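Local coordinates for protein fuculose-1-phosphate aldolase (PDB 4XXF) that belongs to the AraD-like clan of class II aldolase and adducin N-terminal domains and binds a zinc ion, at residues 22-26 / 189-193; 114-120 / 193-197. The contacts are given in a common frame with arbitrary orientation. Numbering follows the deposited sequence.

Contact 1 (22-26 / 189-193); sequences LKERL and TIDSA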
loop_
_atom_site.group_PDB
_atom_site.type_symbol
_atom_site.label_atom_id
_atom_site.label_comp_id
_atom_site.label_asym_id
_atom_site.label_seq_id
_atom_site.Cartn_x
_atom_site.Cartn_y
_atom_site.Cartn_z
ATOM N N LEU A 22 6.626 -3.491 30.915
ATOM C CA LEU A 22 7.232 -4.301 29.862
ATOM C C LEU A 22 6.200 -5.130 29.109
ATOM O O LEU A 22 6.286 -5.241 27.893
ATOM C CB LEU A 22 8.316 -5.204 30.442
ATOM C CG LEU A 22 9.590 -4.506 30.915
ATOM C CD1 LEU A 22 10.476 -5.492 31.649
ATOM C CD2 LEU A 22 10.345 -3.870 29.750
ATOM N N LYS A 23 5.227 -5.706 29.802
ATOM C CA LYS A 23 4.186 -6.472 29.123
ATOM C C LYS A 23 3.365 -5.568 28.201
ATOM O O LYS A 23 3.087 -5.930 27.054
ATOM C CB LYS A 23 3.287 -7.186 30.140
ATOM C CG LYS A 23 3.979 -8.348 30.858
ATOM C CD LYS A 23 3.086 -9.047 31.883
ATOM C CE LYS A 23 1.940 -9.790 31.207
ATOM N NZ LYS A 23 1.069 -10.451 32.223
ATOM N N GLU A 24 2.989 -4.388 28.679
ATOM C CA GLU A 24 2.255 -3.478 27.812
ATOM C C GLU A 24 3.125 -3.058 26.612
ATOM O O GLU A 24 2.627 -2.930 25.481
ATOM C CB GLU A 24 1.779 -2.249 28.592
ATOM C CG GLU A 24 0.998 -1.269 27.702
ATOM C CD GLU A 24 0.726 0.074 28.352
ATOM O OE1 GLU A 24 1.029 0.255 29.549
ATOM O OE2 GLU A 24 0.213 0.971 27.650
ATOM N N ARG A 25 4.419 -2.850 26.846
ATOM C CA ARG A 25 5.313 -2.387 25.792
ATOM C C ARG A 25 5.484 -3.485 24.740
ATOM O O ARG A 25 5.564 -3.187 23.541
ATOM C CB ARG A 25 6.672 -1.967 26.374
ATOM C CG ARG A 25 7.457 -0.969 25.532
ATOM C CD ARG A 25 6.711 0.352 25.444
ATOM N NE ARG A 25 7.532 1.465 24.977
ATOM C CZ ARG A 25 7.043 2.679 24.759
ATOM N NH1 ARG A 25 5.756 2.916 24.983
ATOM N NH2 ARG A 25 7.826 3.653 24.323
ATOM N N LEU A 26 5.556 -4.741 25.175
ATOM C CA LEU A 26 5.661 -5.869 24.253
ATOM C C LEU A 26 4.405 -5.982 23.407
ATOM O O LEU A 26 4.487 -6.206 22.193
ATOM C CB LEU A 26 5.909 -7.179 25.016
ATOM C CG LEU A 26 6.121 -8.390 24.108
ATOM C CD1 LEU A 26 7.337 -8.201 23.231
ATOM C CD2 LEU A 26 6.216 -9.666 24.895
ATOM N N THR A 189 16.428 -2.927 24.990
ATOM C CA THR A 189 15.036 -2.614 25.304
ATOM C C THR A 189 14.162 -3.155 24.199
ATOM O O THR A 189 14.637 -3.391 23.089
ATOM C CB THR A 189 14.753 -1.100 25.444
ATOM O OG1 THR A 189 15.096 -0.430 24.220
ATOM C CG2 THR A 189 15.520 -0.500 26.614
ATOM N N ILE A 190 12.887 -3.371 24.504
ATOM C CA ILE A 190 11.901 -3.686 23.477
ATOM C C ILE A 190 11.924 -2.607 22.399
ATOM O O ILE A 190 11.918 -2.899 21.205
ATOM C CB ILE A 190 10.494 -3.772 24.075
ATOM C CG1 ILE A 190 10.392 -4.933 25.060
ATOM C CG2 ILE A 190 9.432 -3.876 22.983
ATOM C CD1 ILE A 190 9.241 -4.770 26.035
ATOM N N ASP A 191 11.993 -1.355 22.840
ATOM C CA ASP A 191 11.920 -0.227 21.917
ATOM C C ASP A 191 13.042 -0.258 20.888
ATOM O O ASP A 191 12.798 -0.110 19.695
ATOM C CB ASP A 191 11.981 1.082 22.696
ATOM C CG ASP A 191 10.877 1.206 23.731
ATOM O OD1 ASP A 191 10.152 2.222 23.708
ATOM O OD2 ASP A 191 10.724 0.291 24.572
ATOM N N SER A 192 14.279 -0.463 21.340
ATOM C CA SER A 192 15.369 -0.453 20.379
ATOM C C SER A 192 15.288 -1.655 19.441
ATOM O O SER A 192 15.535 -1.505 18.252
ATOM C CB SER A 192 16.734 -0.392 21.075
ATOM O OG SER A 192 17.010 -1.562 21.825
ATOM N N ALA A 193 14.925 -2.834 19.941
ATOM C CA ALA A 193 14.763 -3.988 19.056
ATOM C C ALA A 193 13.733 -3.704 17.958
ATOM O O ALA A 193 13.921 -4.090 16.800
ATOM C CB ALA A 193 14.356 -5.215 19.846
#
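Two helices meet here, one by an inner turn and the other by its very start. Residues 22-26 form a regular turn, with Leu26 N bonded to Leu22 O at 2.9 Å; 189-193 enters a helix at Ile190, and both run in broadly the same sense. The nearest CA atoms, of Leu26 and Ile190, are 6.7 Å apart. Thr189 is the N-cap: its OG1 accepts from Ser192 N at 3.0 Å, and the weak return bond from Thr189 N to Ser192 OG (3.5 Å) completes a capping box. Ile190 is the apolar centre. Its CA-to-CB bond points toward 22-26, and the m, t rotamer brings CD1 to 3.5 Å from Leu22 O, 3.8 Å from Arg25 CB, 3.8 Å from Leu26 N and 4.0 Å from Leu22 CD2, so that one methyl meets three residues of a single turn. Beside it lies a forked salt bridge. Asp191 OD1 accepts from Arg25 NH2 at 2.8 Å and from Arg25 NE at 3.0 Å, near the guanidinium plane, while Asp191 OD2 takes a weak bond from the same NE at 3.4 Å. Phe245, on helix 234-256, adds a cation-pi contact to Arg25. An acidic residue in the first turn of a helix also suits the helix dipole. Leu26 and Ile190 both touch Val48 of strand 45-49, and Ile190 reaches Ala114 of the neighbouring strand. Two helices lie side by side on one face of the mixed sheet of a class II aldolase/adducin N-terminal domain, the second opening with a capping box.

Contact 2 (114-120 / 193-197); sequences AICHSHS and AVAWF. With ZN (zinc ion), chain B.
The extended strand 114-118 (phi/psi near -140/140) packs against helical residues 193-197, N-to-C directions crossing at -31°, axes 8.2 Å apart at closest approach. Ala114, Cys116, Ser118 and Ser120 direct CB toward the helix; the residues between direct theirs away. An inverse gamma turn centred on His119 follows the strand. Ala193 CB sits in the notch between Cys116 SG (3.8 Å) and Ala114 CB (4.2 Å). Cys116, chi1 m, brings SG 4.1 Å from Val194 CG2. Phe197, chi1 t, fills the space beyond Cys116 CB (4.1 Å from CD2), over the backbone of 116-118: CE2 is 4.2 Å from His117 CA, and CZ 3.7 Å from Ser118 O, at the ring edge, and 3.5 Å from Ser120 OG, whose polar partner is Glu201. The arrangement is that of a class II aldolase/adducin-family domain: a helix on the middle strand, with His117 NE2 and His119 NE2 leaving the other face for zinc (2.1 Å each), joined by His181 and three waters. Small apolar groups, one ring and, at the Ser118-Ser120 end, hydroxyls thus oppose the zinc ligands.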
loop_
_atom_site.group_PDB
_atom_site.type_symbol
_atom_site.label_atom_id
_atom_site.label_comp_id
_atom_site.label_asym_id
_atom_site.label_seq_id
_atom_site.Cartn_x
_atom_site.Cartn_y
_atom_site.Cartn_z
ATOM N N ALA A 114 15.239 -7.966 24.697
ATOM C CA ALA A 114 14.135 -8.161 23.761
ATOM C C ALA A 114 14.631 -8.616 22.412
ATOM O O ALA A 114 15.706 -8.190 21.958
ATOM C CB ALA A 114 13.339 -6.872 23.603
ATOM N N ILE A 115 13.845 -9.479 21.772
ATOM C CA ILE A 115 14.187 -10.011 20.455
ATOM C C ILE A 115 12.942 -9.990 19.591
ATOM O O ILE A 115 11.864 -10.356 20.055
ATOM C CB ILE A 115 14.764 -11.455 20.568
ATOM C CG1 ILE A 115 15.992 -11.488 21.488
ATOM C CG2 ILE A 115 15.080 -12.028 19.189
ATOM C CD1 ILE A 115 16.524 -12.875 21.735
ATOM N N CYS A 116 13.100 -9.554 18.337
ATOM C CA CYS A 116 11.999 -9.491 17.368
ATOM C C CYS A 116 12.280 -10.323 16.142
ATOM O O CYS A 116 13.341 -10.202 15.539
ATOM C CB CYS A 116 11.742 -8.057 16.893
ATOM S SG CYS A 116 11.368 -6.844 18.149
ATOM N N HIS A 117 11.303 -11.127 15.746
ATOM C CA HIS A 117 11.385 -11.866 14.508
ATOM C C HIS A 117 10.005 -11.977 13.871
ATOM O O HIS A 117 9.025 -12.281 14.538
ATOM C CB HIS A 117 11.958 -13.254 14.756
ATOM C CG HIS A 117 11.914 -14.142 13.558
ATOM N ND1 HIS A 117 12.630 -13.880 12.406
ATOM C CD2 HIS A 117 11.229 -15.284 13.323
ATOM C CE1 HIS A 117 12.395 -14.833 11.520
ATOM N NE2 HIS A 117 11.537 -15.694 12.047
ATOM N N SER A 118 9.936 -11.731 12.570
ATOM C CA SER A 118 8.694 -11.854 11.829
ATOM C C SER A 118 9.057 -12.037 10.376
ATOM O O SER A 118 10.125 -11.593 9.947
ATOM C CB SER A 118 7.825 -10.607 12.024
ATOM O OG SER A 118 6.503 -10.803 11.559
ATOM N N HIS A 119 8.190 -12.698 9.617
ATOM C CA HIS A 119 8.471 -12.973 8.211
ATOM C C HIS A 119 7.941 -11.846 7.340
ATOM O O HIS A 119 7.027 -12.023 6.545
ATOM C CB HIS A 119 7.879 -14.318 7.819
ATOM C CG HIS A 119 8.524 -15.473 8.521
ATOM N ND1 HIS A 119 8.239 -16.786 8.212
ATOM C CD2 HIS A 119 9.442 -15.510 9.517
ATOM C CE1 HIS A 119 8.948 -17.581 8.995
ATOM N NE2 HIS A 119 9.694 -16.834 9.786
ATOM N N SER A 120 8.538 -10.680 7.513
ATOM C CA SER A 120 8.137 -9.471 6.808
ATOM C C SER A 120 8.548 -9.545 5.350
ATOM O O SER A 120 9.553 -10.169 5.006
ATOM C CB SER A 120 8.738 -8.240 7.487
ATOM O OG SER A 120 10.148 -8.398 7.674
ATOM N N ALA A 193 14.925 -2.834 19.941
ATOM C CA ALA A 193 14.763 -3.988 19.056
ATOM C C ALA A 193 13.733 -3.704 17.958
ATOM O O ALA A 193 13.921 -4.090 16.800
ATOM C CB ALA A 193 14.356 -5.215 19.846
ATOM N N VAL A 194 12.652 -3.025 18.323
ATOM C CA VAL A 194 11.611 -2.648 17.379
ATOM C C VAL A 194 12.126 -1.628 16.365
ATOM O O VAL A 194 11.879 -1.786 15.165
ATOM C CB VAL A 194 10.385 -2.103 18.126
ATOM C CG1 VAL A 194 9.406 -1.434 17.171
ATOM C CG2 VAL A 194 9.672 -3.227 18.852
ATOM N N ALA A 195 12.856 -0.607 16.825
ATOM C CA ALA A 195 13.436 0.361 15.899
ATOM C C ALA A 195 14.321 -0.335 14.887
ATOM O O ALA A 195 14.234 -0.067 13.688
ATOM C CB ALA A 195 14.246 1.433 16.634
ATOM N N TRP A 196 15.172 -1.243 15.353
ATOM C CA TRP A 196 16.074 -1.908 14.420
ATOM C C TRP A 196 15.305 -2.751 13.400
ATOM O O TRP A 196 15.686 -2.797 12.230
ATOM C CB TRP A 196 17.105 -2.770 15.149
ATOM C CG TRP A 196 17.881 -2.076 16.233
ATOM C CD1 TRP A 196 18.262 -2.641 17.423
ATOM C CD2 TRP A 196 18.408 -0.733 16.238
ATOM N NE1 TRP A 196 18.973 -1.731 18.169
ATOM C CE2 TRP A 196 19.064 -0.552 17.471
ATOM C CE3 TRP A 196 18.378 0.337 15.332
ATOM C CZ2 TRP A 196 19.713 0.634 17.810
ATOM C CZ3 TRP A 196 19.015 1.521 15.675
ATOM C CH2 TRP A 196 19.663 1.662 16.909
ATOM N N PHE A 197 14.216 -3.391 13.817
ATOM C CA PHE A 197 13.432 -4.181 12.872
ATOM C C PHE A 197 12.768 -3.280 11.830
ATOM O O PHE A 197 12.828 -3.562 10.631
ATOM C CB PHE A 197 12.378 -5.037 13.588
ATOM C CG PHE A 197 11.871 -6.165 12.741
ATOM C CD1 PHE A 197 10.922 -5.936 11.754
ATOM C CD2 PHE A 197 12.364 -7.446 12.895
ATOM C CE1 PHE A 197 10.479 -6.965 10.937
ATOM C CE2 PHE A 197 11.897 -8.477 12.096
ATOM C CZ PHE A 197 10.961 -8.231 11.115
HETATM ZN ZN ZN B . 10.952 -17.563 11.302
HETATM O O HOH W 1 10.518 -19.522 11.022
HETATM O O HOH W 2 9.204 -17.697 12.579
HETATM O O HOH W 3 12.033 -18.456 12.987
#

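In the fold
From the N terminus, helix 15-36 comes first, and contact 1 closes the long loop of 162 residues from it to the start of helix 190-213. Strand 114-118 lies inside that loop; contact 2 joins it to the next turn of the same helix across 72 residues. Both end early in helix 190-213, sharing Ala193; the shorter begins inside the longer and ends one turn later. Their centres are 11 Å apart, and they touch where Ile190 CA lies 3.5 Å from Ala114 CB. Helix 190-213 thus packs against helix 15-36 through one flank and the middle sheet strand through another. Farther along, His119 hydrogen-bonds Asp139 of a second subunit, bringing the zinc site to a subunit interface.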